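Local coordinates for cortical-lytic enzyme (Bacillus cereus, PDB 4S3J), which acts as a peptidoglycan lysin in spore germination, an N-acetylglucosaminidase that probably recognises muramic delta-lactam in partly degraded cortex, at residues Ala137-Glu142 with Val172-Glu177; Phe141-Asp146 with Ala183-Val188; Ile215-Glu220 with Arg232-Val237. All coordinates share one frame; numbering follows the deposited sequence.

In the fold
All three contacts lie in the glycosyl hydrolase family 18 TIM barrel. Contact 1 is buried and joins neighbouring parallel strands 135-143 and 168-177 by backbone hydrogen bonds and a hydroxyl pair. Contact 2 carries on from the same first strand, sharing Phe141 and Glu142, but runs out to a partly exposed loop against helix 183-191, held by aliphatic packing and the flank of an arginine. Contact 3 is again buried: strand 214-218, next to 168-177, meets its own helix 227-240 through aromatic rings, without a hydrogen bond. Glu177 ties contacts 1 and 2 through a salt bridge to Arg145, and Asp218 touches Phe139 between contacts 3 and 1.

Contact 1 of 3, residues Ala137-Glu142 with Val172-Glu177; sequences AYFSFE and VITNIE
The carbonyl oxygen of Phe141 is gripped twice from the strand beside it: by one hydrogen bond and one CA-H...O contact. Thr174 N donates to Phe141 O at 2.9 Å, nearly along the C=O axis, while Ile173 CA comes within 3.2 Å of that same oxygen. One step back, Phe141 N gives its hydrogen to Val172 O at 2.8 Å, again almost in line with the carbonyl. These bonds set the parallel register Phe141 with Ile173 and Glu142 with Thr174. Further back a water takes over, donating to Tyr138 O and accepting from Val172 N.

The side chains on the Thr174 side add a polar bond. Ser140 OG sits in the crowded position between its own N and carbonyl carbon (chi1 73°), as does Thr174 OG1 (chi1 53°), and the two hydroxyls meet at 2.8 Å. The peptide before Ser140 is cis. Beside it the Phe139 ring, its CG anti to the backbone N (chi1 -168°), stands crosswise to its neighbours: CZ touches Thr174 CG2 at 3.7 Å and CD2 meets Val172 CG1. The other methyl of Val172, CG2, turns back along the strand to rest on Ala137 CB at 3.7 Å. The extended Glu142 chain crosses Ile176 obliquely, OE2 lying 3.7 Å from Ile176 CG2.

Outside the pair, Phe139 meets Trp408 edge-to-face, while Asn175 ND2 bonds to the carbonyl of Glu220. Adjacent parallel strands carrying a non-proline cis peptide near the probable catalytic acid are characteristic of the family 18 TIM barrel.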
loop_
_atom_site.group_PDB
_atom_site.type_symbol
_atom_site.label_atom_id
_atom_site.label_comp_id
_atom_site.label_asym_id
_atom_site.label_seq_id
_atom_site.Cartn_x
_atom_site.Cartn_y
_atom_site.Cartn_z
ATOM N N ALA A 137 -10.262 6.215 1.720
ATOM C CA ALA A 137 -10.798 6.313 0.360
ATOM C C ALA A 137 -11.853 5.265 0.069
ATOM O O ALA A 137 -11.519 4.118 -0.254
ATOM C CB ALA A 137 -9.679 6.192 -0.662
ATOM N N TYR A 138 -13.123 5.657 0.145
ATOM C CA TYR A 138 -14.217 4.745 -0.127
ATOM C C TYR A 138 -14.464 4.665 -1.631
ATOM O O TYR A 138 -14.918 5.615 -2.276
ATOM C CB TYR A 138 -15.461 5.173 0.658
ATOM C CG TYR A 138 -16.636 4.206 0.599
ATOM C CD1 TYR A 138 -16.499 2.927 0.094
ATOM C CD2 TYR A 138 -17.897 4.598 1.028
ATOM C CE1 TYR A 138 -17.578 2.067 0.029
ATOM C CE2 TYR A 138 -18.969 3.731 0.985
ATOM C CZ TYR A 138 -18.813 2.484 0.476
ATOM O OH TYR A 138 -19.895 1.617 0.415
ATOM N N PHE A 139 -14.144 3.502 -2.186
ATOM C CA PHE A 139 -14.186 3.265 -3.621
ATOM C C PHE A 139 -15.542 2.679 -4.004
ATOM O O PHE A 139 -15.835 1.550 -3.569
ATOM C CB PHE A 139 -13.068 2.288 -4.012
ATOM C CG PHE A 139 -12.830 2.191 -5.500
ATOM C CD1 PHE A 139 -13.619 1.385 -6.289
ATOM C CD2 PHE A 139 -11.770 2.867 -6.090
ATOM C CE1 PHE A 139 -13.389 1.287 -7.664
ATOM C CE2 PHE A 139 -11.543 2.758 -7.446
ATOM C CZ PHE A 139 -12.342 1.973 -8.223
ATOM N N SER A 140 -16.402 3.360 -4.782
ATOM C CA SER A 140 -16.231 4.721 -5.319
ATOM C C SER A 140 -17.602 5.336 -5.625
ATOM O O SER A 140 -18.615 4.657 -5.581
ATOM C CB SER A 140 -15.406 4.709 -6.613
ATOM O OG SER A 140 -16.183 4.191 -7.681
ATOM N N PHE A 141 -17.607 6.628 -5.910
ATOM C CA PHE A 141 -18.736 7.312 -6.551
ATOM C C PHE A 141 -18.528 7.218 -8.052
ATOM O O PHE A 141 -17.478 7.629 -8.545
ATOM C CB PHE A 141 -18.792 8.778 -6.152
ATOM C CG PHE A 141 -19.216 9.033 -4.734
ATOM C CD1 PHE A 141 -18.379 8.690 -3.673
ATOM C CD2 PHE A 141 -20.425 9.651 -4.455
ATOM C CE1 PHE A 141 -18.757 8.943 -2.377
ATOM C CE2 PHE A 141 -20.803 9.907 -3.140
ATOM C CZ PHE A 141 -19.964 9.553 -2.106
ATOM N N GLU A 142 -19.510 6.703 -8.788
ATOM C CA GLU A 142 -19.378 6.554 -10.230
ATOM C C GLU A 142 -20.001 7.755 -10.934
ATOM O O GLU A 142 -21.149 8.091 -10.678
ATOM C CB GLU A 142 -20.028 5.245 -10.697
ATOM C CG GLU A 142 -19.351 4.035 -10.020
ATOM C CD GLU A 142 -19.901 2.671 -10.411
ATOM O OE1 GLU A 142 -20.931 2.593 -11.107
ATOM O OE2 GLU A 142 -19.283 1.661 -9.996
ATOM N N VAL A 172 -13.973 9.738 -3.721
ATOM C CA VAL A 172 -13.369 9.014 -4.813
ATOM C C VAL A 172 -14.342 8.884 -5.974
ATOM O O VAL A 172 -15.378 8.254 -5.853
ATOM C CB VAL A 172 -12.925 7.591 -4.376
ATOM C CG1 VAL A 172 -12.283 6.849 -5.527
ATOM C CG2 VAL A 172 -11.969 7.649 -3.175
ATOM N N ILE A 173 -13.988 9.490 -7.101
ATOM C CA ILE A 173 -14.850 9.521 -8.274
ATOM C C ILE A 173 -14.223 8.741 -9.423
ATOM O O ILE A 173 -13.093 9.026 -9.829
ATOM C CB ILE A 173 -15.121 10.979 -8.712
ATOM C CG1 ILE A 173 -15.815 11.738 -7.583
ATOM C CG2 ILE A 173 -16.004 11.034 -9.951
ATOM C CD1 ILE A 173 -15.655 13.230 -7.663
ATOM N N THR A 174 -14.974 7.786 -9.973
ATOM C CA THR A 174 -14.495 6.961 -11.079
ATOM C C THR A 174 -15.326 7.146 -12.338
ATOM O O THR A 174 -16.503 7.522 -12.275
ATOM C CB THR A 174 -14.524 5.447 -10.733
ATOM O OG1 THR A 174 -15.826 5.063 -10.277
ATOM C CG2 THR A 174 -13.522 5.127 -9.638
ATOM N N ASN A 175 -14.714 6.830 -13.478
ATOM C CA ASN A 175 -15.464 6.783 -14.740
ATOM C C ASN A 175 -15.844 5.344 -15.089
ATOM O O ASN A 175 -15.523 4.833 -16.169
ATOM C CB ASN A 175 -14.659 7.412 -15.876
ATOM C CG ASN A 175 -13.363 6.691 -16.134
ATOM O OD1 ASN A 175 -12.688 6.245 -15.198
ATOM N ND2 ASN A 175 -12.990 6.591 -17.408
ATOM N N ILE A 176 -16.507 4.680 -14.143
ATOM C CA ILE A 176 -16.992 3.316 -14.330
ATOM C C ILE A 176 -18.437 3.299 -14.796
ATOM O O ILE A 176 -19.288 3.998 -14.228
ATOM C CB ILE A 176 -16.854 2.519 -13.043
ATOM C CG1 ILE A 176 -15.378 2.320 -12.731
ATOM C CG2 ILE A 176 -17.550 1.162 -13.177
ATOM C CD1 ILE A 176 -15.093 1.751 -11.337
ATOM N N GLU A 177 -18.698 2.502 -15.835
ATOM C CA GLU A 177 -20.046 2.226 -16.310
ATOM C C GLU A 177 -20.196 0.722 -16.403
ATOM O O GLU A 177 -19.361 0.070 -17.024
ATOM C CB GLU A 177 -20.298 2.838 -17.705
ATOM C CG GLU A 177 -20.419 4.328 -17.720
ATOM C CD GLU A 177 -20.908 4.888 -19.062
ATOM O OE1 GLU A 177 -20.322 4.567 -20.124
ATOM O OE2 GLU A 177 -21.896 5.642 -19.046
HETATM O O HOH W 1 -15.558 8.266 -1.726
#

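Contact 2 of 3, residues Phe141-Asp146 with Ala183-Val188; sequences FEAKRD and ADLTSV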
loop_
_atom_site.group_PDB
_atom_site.type_symbol
_atom_site.label_atom_id
_atom_site.label_comp_id
_atom_site.label_asym_id
_atom_site.label_seq_id
_atom_site.Cartn_x
_atom_site.Cartn_y
_atom_site.Cartn_z
ATOM N N PHE A 141 -17.607 6.628 -5.910
ATOM C CA PHE A 141 -18.736 7.312 -6.551
ATOM C C PHE A 141 -18.528 7.218 -8.052
ATOM O O PHE A 141 -17.478 7.629 -8.545
ATOM C CB PHE A 141 -18.792 8.778 -6.152
ATOM C CG PHE A 141 -19.216 9.033 -4.734
ATOM C CD1 PHE A 141 -18.379 8.690 -3.673
ATOM C CD2 PHE A 141 -20.425 9.651 -4.455
ATOM C CE1 PHE A 141 -18.757 8.943 -2.377
ATOM C CE2 PHE A 141 -20.803 9.907 -3.140
ATOM C CZ PHE A 141 -19.964 9.553 -2.106
ATOM N N GLU A 142 -19.510 6.703 -8.788
ATOM C CA GLU A 142 -19.378 6.554 -10.230
ATOM C C GLU A 142 -20.001 7.755 -10.934
ATOM O O GLU A 142 -21.149 8.091 -10.678
ATOM C CB GLU A 142 -20.028 5.245 -10.697
ATOM C CG GLU A 142 -19.351 4.035 -10.020
ATOM C CD GLU A 142 -19.901 2.671 -10.411
ATOM O OE1 GLU A 142 -20.931 2.593 -11.107
ATOM O OE2 GLU A 142 -19.283 1.661 -9.996
ATOM N N ALA A 143 -19.219 8.400 -11.793
ATOM C CA ALA A 143 -19.680 9.529 -12.591
ATOM C C ALA A 143 -20.709 9.047 -13.592
ATOM O O ALA A 143 -20.590 7.940 -14.113
ATOM C CB ALA A 143 -18.513 10.166 -13.299
ATOM N N LYS A 144 -21.690 9.900 -13.884
ATOM C CA LYS A 144 -22.771 9.595 -14.832
ATOM C C LYS A 144 -22.788 10.627 -15.939
ATOM O O LYS A 144 -22.278 11.725 -15.770
ATOM C CB LYS A 144 -24.115 9.538 -14.095
ATOM C CG LYS A 144 -24.201 8.321 -13.188
ATOM C CD LYS A 144 -25.271 8.422 -12.109
ATOM C CE LYS A 144 -26.671 8.706 -12.611
ATOM N NZ LYS A 144 -27.540 9.050 -11.443
ATOM N N ARG A 145 -23.403 10.263 -17.064
ATOM C CA ARG A 145 -23.384 11.099 -18.258
ATOM C C ARG A 145 -24.212 12.374 -18.125
ATOM O O ARG A 145 -24.076 13.282 -18.952
ATOM C CB ARG A 145 -23.867 10.280 -19.449
ATOM C CG ARG A 145 -22.840 9.264 -19.921
ATOM C CD ARG A 145 -23.391 8.376 -21.029
ATOM N NE ARG A 145 -22.469 7.275 -21.314
ATOM C CZ ARG A 145 -22.172 6.818 -22.524
ATOM N NH1 ARG A 145 -22.766 7.326 -23.616
ATOM N NH2 ARG A 145 -21.297 5.828 -22.648
ATOM N N ASP A 146 -25.066 12.451 -17.103
ATOM C CA ASP A 146 -25.814 13.680 -16.822
ATOM C C ASP A 146 -25.122 14.551 -15.772
ATOM O O ASP A 146 -25.674 15.552 -15.337
ATOM C CB ASP A 146 -27.244 13.341 -16.390
ATOM C CG ASP A 146 -27.317 12.552 -15.101
ATOM O OD1 ASP A 146 -26.265 12.163 -14.564
ATOM O OD2 ASP A 146 -28.450 12.286 -14.645
ATOM N N ALA A 183 -14.024 4.952 -21.498
ATOM C CA ALA A 183 -13.563 6.103 -22.267
ATOM C C ALA A 183 -14.737 6.966 -22.764
ATOM O O ALA A 183 -14.613 8.193 -22.883
ATOM C CB ALA A 183 -12.726 5.651 -23.440
ATOM N N ASP A 184 -15.851 6.326 -23.106
ATOM C CA ASP A 184 -16.999 7.071 -23.637
ATOM C C ASP A 184 -17.579 8.011 -22.593
ATOM O O ASP A 184 -17.979 9.136 -22.905
ATOM C CB ASP A 184 -18.090 6.112 -24.130
ATOM C CG ASP A 184 -17.682 5.344 -25.366
ATOM O OD1 ASP A 184 -16.746 5.797 -26.060
ATOM O OD2 ASP A 184 -18.316 4.301 -25.650
ATOM N N LEU A 185 -17.606 7.564 -21.344
ATOM C CA LEU A 185 -18.090 8.398 -20.246
ATOM C C LEU A 185 -17.222 9.650 -20.050
ATOM O O LEU A 185 -17.750 10.750 -19.951
ATOM C CB LEU A 185 -18.150 7.578 -18.954
ATOM C CG LEU A 185 -18.491 8.276 -17.640
ATOM C CD1 LEU A 185 -19.808 9.054 -17.697
ATOM C CD2 LEU A 185 -18.531 7.218 -16.524
ATOM N N THR A 186 -15.900 9.496 -19.977
ATOM C CA THR A 186 -15.046 10.676 -19.825
ATOM C C THR A 186 -15.087 11.573 -21.059
ATOM O O THR A 186 -14.913 12.768 -20.936
ATOM C CB THR A 186 -13.565 10.304 -19.478
ATOM O OG1 THR A 186 -13.216 9.055 -20.074
ATOM C CG2 THR A 186 -13.397 10.163 -17.981
ATOM N N SER A 187 -15.340 11.032 -22.252
ATOM C CA SER A 187 -15.432 11.908 -23.415
ATOM C C SER A 187 -16.607 12.869 -23.267
ATOM O O SER A 187 -16.503 14.047 -23.625
ATOM C CB SER A 187 -15.545 11.101 -24.704
ATOM O OG SER A 187 -14.282 10.520 -25.022
ATOM N N VAL A 188 -17.730 12.381 -22.747
ATOM C CA VAL A 188 -18.866 13.270 -22.523
ATOM C C VAL A 188 -18.510 14.339 -21.497
ATOM O O VAL A 188 -18.644 15.525 -21.763
ATOM C CB VAL A 188 -20.130 12.498 -22.059
ATOM C CG1 VAL A 188 -21.247 13.470 -21.740
ATOM C CG2 VAL A 188 -20.583 11.524 -23.137
#
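The backbone of 141-146 leaves its strand after Ala143 and passes the first turns of helix 183-188, coming nearest where the CA atoms of Arg145 and Leu185 are 6.3 Å apart. This lies at the C-terminal ends of the TIM-barrel strands: the loop following one barrel strand packs on a helix that follows the next strand, 168-177.

Leu185 carries the buried end. Its CG lies anti to the backbone N (chi1 174°), carrying the fork toward the loop, and chi2 (55°) turns one methyl to Ala143 and the other to Lys144 and Arg145. CD2 presses on Ala143 O at 3.3 Å, and CD1 touches Lys144 C and, at 3.8 Å, Arg145 CG. Lower down the helix, Val188 CG1 comes up to Arg145 O at 4.0 Å.

Arg145 makes the outer layer. Its chain is extended from CG to NE and crosses Leu185 obliquely, so its guanidinium lies alongside Asp184 with one face over Asp184 C. Arg145 NE forms a salt bridge with Glu177 OE2. The Asp184 carboxylate is turned 86° from the guanidinium plane and is no salt-bridge partner, although its charge, with that of Glu177, may offset the cost of placing a cation beside the start of a helix. The nearest approach of this group to the helix is to carbon: Arg145 NH2 lies 3.5 Å from Asp184 CB, against 4.5 Å from NH2 to Asp184 OD2.

Contact 3 of 3, residues Ile215-Glu220 with Arg232-Val237; sequences IHFDFE and RFLRNV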
loop_
_atom_site.group_PDB
_atom_site.type_symbol
_atom_site.label_atom_id
_atom_site.label_comp_id
_atom_site.label_asym_id
_atom_site.label_seq_id
_atom_site.Cartn_x
_atom_site.Cartn_y
_atom_site.Cartn_z
ATOM N N ILE A 215 -10.885 15.711 -2.955
ATOM C CA ILE A 215 -11.595 15.193 -4.112
ATOM C C ILE A 215 -10.615 14.436 -4.983
ATOM O O ILE A 215 -9.603 14.996 -5.426
ATOM C CB ILE A 215 -12.260 16.327 -4.935
ATOM C CG1 ILE A 215 -13.385 17.015 -4.149
ATOM C CG2 ILE A 215 -12.937 15.756 -6.185
ATOM C CD1 ILE A 215 -12.993 17.808 -2.980
ATOM N N HIS A 216 -10.893 13.154 -5.181
ATOM C CA HIS A 216 -9.973 12.259 -5.862
ATOM C C HIS A 216 -10.561 11.658 -7.139
ATOM O O HIS A 216 -11.544 10.930 -7.075
ATOM C CB HIS A 216 -9.573 11.103 -4.948
ATOM C CG HIS A 216 -8.537 10.210 -5.551
ATOM N ND1 HIS A 216 -7.196 10.423 -5.386
ATOM C CD2 HIS A 216 -8.652 9.128 -6.366
ATOM C CE1 HIS A 216 -6.511 9.504 -6.053
ATOM N NE2 HIS A 216 -7.380 8.716 -6.660
ATOM N N PHE A 217 -9.929 11.927 -8.281
ATOM C CA PHE A 217 -10.350 11.335 -9.541
ATOM C C PHE A 217 -9.522 10.120 -9.909
ATOM O O PHE A 217 -8.274 10.175 -10.019
ATOM C CB PHE A 217 -10.291 12.368 -10.661
ATOM C CG PHE A 217 -11.245 13.487 -10.466
ATOM C CD1 PHE A 217 -12.581 13.323 -10.781
ATOM C CD2 PHE A 217 -10.821 14.705 -9.966
ATOM C CE1 PHE A 217 -13.478 14.336 -10.590
ATOM C CE2 PHE A 217 -11.721 15.739 -9.778
ATOM C CZ PHE A 217 -13.054 15.551 -10.093
ATOM N N ASP A 218 -10.219 8.997 -9.993
ATOM C CA ASP A 218 -9.653 7.784 -10.539
ATOM C C ASP A 218 -10.309 7.548 -11.892
ATOM O O ASP A 218 -11.247 6.760 -12.008
ATOM C CB ASP A 218 -9.863 6.599 -9.608
ATOM C CG ASP A 218 -9.251 5.324 -10.156
ATOM O OD1 ASP A 218 -8.411 5.422 -11.082
ATOM O OD2 ASP A 218 -9.585 4.235 -9.648
ATOM N N PHE A 219 -9.839 8.285 -12.892
ATOM C CA PHE A 219 -10.280 8.118 -14.277
ATOM C C PHE A 219 -9.244 7.257 -15.002
ATOM O O PHE A 219 -8.057 7.635 -15.091
ATOM C CB PHE A 219 -10.429 9.475 -14.992
ATOM C CG PHE A 219 -11.643 10.289 -14.575
ATOM C CD1 PHE A 219 -12.623 9.774 -13.743
ATOM C CD2 PHE A 219 -11.805 11.583 -15.058
ATOM C CE1 PHE A 219 -13.732 10.529 -13.397
ATOM C CE2 PHE A 219 -12.912 12.336 -14.710
ATOM C CZ PHE A 219 -13.878 11.802 -13.883
ATOM N N GLU A 220 -9.658 6.084 -15.458
ATOM C CA GLU A 220 -8.783 5.173 -16.199
ATOM C C GLU A 220 -9.423 4.788 -17.534
ATOM O O GLU A 220 -10.617 4.978 -17.725
ATOM C CB GLU A 220 -8.472 3.933 -15.366
ATOM C CG GLU A 220 -7.758 4.287 -14.073
ATOM C CD GLU A 220 -7.428 3.086 -13.229
ATOM O OE1 GLU A 220 -6.997 2.053 -13.789
ATOM O OE2 GLU A 220 -7.629 3.165 -11.995
ATOM N N ARG A 232 -7.501 20.087 -18.509
ATOM C CA ARG A 232 -8.359 21.262 -18.348
ATOM C C ARG A 232 -9.437 21.033 -17.308
ATOM O O ARG A 232 -9.757 21.930 -16.536
ATOM C CB ARG A 232 -9.028 21.666 -19.664
ATOM C CG ARG A 232 -8.114 22.180 -20.740
ATOM C CD ARG A 232 -8.930 22.921 -21.782
ATOM N NE ARG A 232 -9.879 22.029 -22.451
ATOM C CZ ARG A 232 -9.598 21.306 -23.532
ATOM N NH1 ARG A 232 -8.393 21.378 -24.087
ATOM N NH2 ARG A 232 -10.527 20.518 -24.067
ATOM N N PHE A 233 -10.028 19.839 -17.296
ATOM C CA PHE A 233 -11.007 19.526 -16.270
ATOM C C PHE A 233 -10.382 19.651 -14.878
ATOM O O PHE A 233 -10.975 20.243 -13.980
ATOM C CB PHE A 233 -11.576 18.116 -16.477
ATOM C CG PHE A 233 -12.399 17.621 -15.326
ATOM C CD1 PHE A 233 -13.623 18.194 -15.033
ATOM C CD2 PHE A 233 -11.957 16.558 -14.544
ATOM C CE1 PHE A 233 -14.389 17.734 -13.980
ATOM C CE2 PHE A 233 -12.726 16.090 -13.490
ATOM C CZ PHE A 233 -13.938 16.678 -13.209
ATOM N N LEU A 234 -9.188 19.100 -14.696
ATOM C CA LEU A 234 -8.552 19.159 -13.388
ATOM C C LEU A 234 -8.268 20.607 -12.999
ATOM O O LEU A 234 -8.495 20.980 -11.843
ATOM C CB LEU A 234 -7.275 18.321 -13.372
ATOM C CG LEU A 234 -7.504 16.802 -13.476
ATOM C CD1 LEU A 234 -6.164 16.145 -13.687
ATOM C CD2 LEU A 234 -8.211 16.228 -12.240
ATOM N N ARG A 235 -7.858 21.447 -13.958
ATOM C CA ARG A 235 -7.659 22.852 -13.646
ATOM C C ARG A 235 -8.982 23.484 -13.247
ATOM O O ARG A 235 -9.036 24.265 -12.311
ATOM C CB ARG A 235 -7.050 23.636 -14.824
ATOM C CG ARG A 235 -5.710 23.117 -15.310
ATOM C CD ARG A 235 -5.108 23.941 -16.450
ATOM N NE ARG A 235 -3.895 23.288 -16.942
ATOM C CZ ARG A 235 -3.778 22.660 -18.109
ATOM N NH1 ARG A 235 -4.791 22.623 -18.972
ATOM N NH2 ARG A 235 -2.627 22.076 -18.428
ATOM N N ASN A 236 -10.062 23.141 -13.950
ATOM C CA ASN A 236 -11.361 23.732 -13.635
ATOM C C ASN A 236 -11.829 23.372 -12.228
ATOM O O ASN A 236 -12.368 24.212 -11.517
ATOM C CB ASN A 236 -12.417 23.296 -14.644
ATOM C CG ASN A 236 -12.221 23.931 -16.017
ATOM O OD1 ASN A 236 -11.504 24.927 -16.169
ATOM N ND2 ASN A 236 -12.850 23.341 -17.030
ATOM N N VAL A 237 -11.629 22.118 -11.825
ATOM C CA VAL A 237 -11.992 21.710 -10.471
ATOM C C VAL A 237 -11.109 22.411 -9.439
ATOM O O VAL A 237 -11.613 22.940 -8.450
ATOM C CB VAL A 237 -11.870 20.178 -10.277
ATOM C CG1 VAL A 237 -12.153 19.806 -8.826
ATOM C CG2 VAL A 237 -12.831 19.440 -11.211
#
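Phe217 and Phe233 make the tight heart, reaching tip to tip from strand 215-218 and helix 232-237, whose directions oppose each other at 169°. Helix 227-240 packs here on the outside of the barrel, within the beta-alpha-beta unit of strand 214-218, this helix and strand 246-251. The rings form a T-shaped stack with planes at 73°: the edge of Phe233 meets the face of Phe217, and Phe217 CZ and Phe233 CZ are 3.4 Å apart. Phe233 gets there with CG anti to its backbone N (chi1 169°).

Leu234 CD2 slides past to touch Phe217 CD2 at 3.8 Å, and Val237 CG2 stands over a face of Phe233 while reaching Phe217 CZ at 4.1 Å. The packing is looser at Phe219, which crosses Phe233 at about a right angle and touches it through Phe219 CE2 to Phe233 CE2 at 4.0 Å. On the outer side of the helix Arg232 is exposed, and Arg235 makes a salt bridge with Glu228.

Phe217 and Phe219 face the helix, while Asp218 and Glu220, of the family 18 DxE signature, make no contact with it; Asp218 OD1 and Glu220 OE2 lie 2.6 Å apart, so one probably carries a proton. Between these two segments the helix meets the strand through aromatic and aliphatic contact, without hydrogen bonds, and the polar chemistry stays with the likely proton donor Glu220.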